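Local coordinates for hypothetical protein BA_2335 (Bacillus anthracis, PDB 4H4N) that is of unknown function, a small all-beta protein of the BA_2335-like family whose single chain folds into two antiparallel sheets, at residues T49-P52 and N53-K56. Residues are numbered along the deposited sequence; the frame is centred on the assembly and turned at random.
Sequences TRYP and NYTK
The loop that carries the chain from strand 44-48, in the two-stranded sheet, to strand 56-63, at the edge of the three-stranded one, pairs the rings of Y51 and Y54 and ends in a classic beta bulge, where T55 and K56 both face F24. The pair is a local contact within a surface loop. The rings meet along one side: CE1 of Y51 lies 3.6 Å from CE1 of Y54, and CD1 of Y51 is 3.8 Å from the same Y54 atom. With centroids 5.6 Å apart, the planes are turned 75° against each other and the rings meet obliquely. Seen from Y54, the approach is at the ring edge, near its plane.

Both rings sit over their own main chain, each CG lying between the backbone N and the carbonyl carbon (chi1 50° in Y51, 72° in Y54). P52 and N53 between them take polyproline-II-like backbone angles, which bring residues three apart round to the same side, and the two rings come together. The carbonyl of P52 reaches the edge of the Y54 ring, its O 3.5 Å from CD1. The same P52 O is 3.3 Å from Y54 N, but the angle is too poor for a hydrogen bond.

Around the pair, both tyrosines rest on I9 of strand 9-13, while Y54 also meets F23 edge-to-face; P52 packs on I31 and T32 of strand 30-38. The Y51 hydroxyl is hydrogen-bonded to the backbone O of K7, which anchors that ring to the N-terminal segment. One water links the phenol ends: it donates to Y51 OH at 2.9 Å and, lying in the plane of the Y54 ring, hydrogen-bonds Y54 OH at 2.8 Å.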
loop_
_atom_site.group_PDB
_atom_site.type_symbol
_atom_site.label_atom_id
_atom_site.label_comp_id
_atom_site.label_asym_id
_atom_site.label_seq_id
_atom_site.Cartn_x
_atom_site.Cartn_y
_atom_site.Cartn_z
ATOM N N THR A 49 3.844 4.491 8.448
ATOM C CA THR A 49 4.250 4.477 9.835
ATOM C C THR A 49 3.086 4.301 10.802
ATOM O O THR A 49 3.305 4.022 11.979
ATOM C CB THR A 49 5.009 5.774 10.174
ATOM O OG1 THR A 49 4.174 6.909 9.925
ATOM C CG2 THR A 49 6.261 5.883 9.320
ATOM N N ARG A 50 1.858 4.466 10.314
ATOM C CA ARG A 50 0.665 4.306 11.131
ATOM C C ARG A 50 -0.160 3.202 10.515
ATOM O O ARG A 50 -0.485 3.230 9.334
ATOM C CB ARG A 50 -0.124 5.615 11.184
ATOM C CG ARG A 50 0.690 6.767 11.800
ATOM C CD ARG A 50 -0.091 8.041 12.005
ATOM N NE ARG A 50 -1.161 7.861 12.966
ATOM C CZ ARG A 50 -2.013 8.824 13.331
ATOM N NH1 ARG A 50 -1.926 10.031 12.796
ATOM N NH2 ARG A 50 -2.972 8.575 14.206
ATOM N N TYR A 51 -0.501 2.230 11.331
ATOM C CA TYR A 51 -1.267 1.101 10.883
ATOM C C TYR A 51 -1.751 0.365 12.113
ATOM O O TYR A 51 -1.113 0.404 13.158
ATOM C CB TYR A 51 -0.442 0.174 9.963
ATOM C CG TYR A 51 0.899 -0.230 10.493
ATOM C CD1 TYR A 51 1.044 -1.325 11.345
ATOM C CD2 TYR A 51 2.050 0.449 10.106
ATOM C CE1 TYR A 51 2.284 -1.702 11.816
ATOM C CE2 TYR A 51 3.306 0.075 10.583
ATOM C CZ TYR A 51 3.409 -1.017 11.425
ATOM O OH TYR A 51 4.635 -1.434 11.886
ATOM N N PRO A 52 -2.869 -0.344 11.986
ATOM C CA PRO A 52 -3.362 -1.111 13.110
ATOM C C PRO A 52 -2.547 -2.370 13.314
ATOM O O PRO A 52 -1.800 -2.789 12.431
ATOM C CB PRO A 52 -4.773 -1.503 12.657
ATOM C CG PRO A 52 -4.687 -1.561 11.193
ATOM C CD PRO A 52 -3.757 -0.467 10.811
ATOM N N ASN A 53 -2.695 -2.974 14.480
ATOM C CA ASN A 53 -2.134 -4.293 14.689
ATOM C C ASN A 53 -2.703 -5.180 13.588
ATOM O O ASN A 53 -3.872 -5.065 13.239
ATOM C CB ASN A 53 -2.481 -4.833 16.071
ATOM C CG ASN A 53 -1.779 -4.081 17.185
ATOM O OD1 ASN A 53 -0.761 -3.424 16.966
ATOM N ND2 ASN A 53 -2.308 -4.195 18.393
ATOM N N TYR A 54 -1.862 -6.025 13.008
ATOM C CA TYR A 54 -2.251 -6.830 11.850
ATOM C C TYR A 54 -1.549 -8.170 11.863
ATOM O O TYR A 54 -0.533 -8.351 12.516
ATOM C CB TYR A 54 -1.923 -6.079 10.530
ATOM C CG TYR A 54 -0.447 -5.997 10.215
ATOM C CD1 TYR A 54 0.345 -5.004 10.757
ATOM C CD2 TYR A 54 0.156 -6.939 9.399
ATOM C CE1 TYR A 54 1.695 -4.948 10.482
ATOM C CE2 TYR A 54 1.509 -6.887 9.114
ATOM C CZ TYR A 54 2.275 -5.901 9.658
ATOM O OH TYR A 54 3.625 -5.869 9.382
ATOM N N THR A 55 -2.105 -9.106 11.108
ATOM C CA THR A 55 -1.523 -10.416 10.929
ATOM C C THR A 55 -0.689 -10.499 9.645
ATOM O O THR A 55 0.429 -11.022 9.668
ATOM C CB THR A 55 -2.623 -11.478 10.976
ATOM O OG1 THR A 55 -3.296 -11.397 12.250
ATOM C CG2 THR A 55 -2.065 -12.843 10.774
ATOM N N LYS A 56 -1.240 -10.011 8.541
ATOM C CA LYS A 56 -0.461 -9.906 7.307
ATOM C C LYS A 56 -1.018 -8.745 6.502
ATOM O O LYS A 56 -2.076 -8.208 6.822
ATOM C CB LYS A 56 -0.508 -11.171 6.448
ATOM C CG LYS A 56 -1.843 -11.423 5.815
ATOM C CD LYS A 56 -1.730 -12.377 4.635
ATOM C CE LYS A 56 -3.070 -12.565 3.954
ATOM N NZ LYS A 56 -2.921 -13.439 2.745
HETATM O O HOH W 1 5.115 -4.169 11.112
#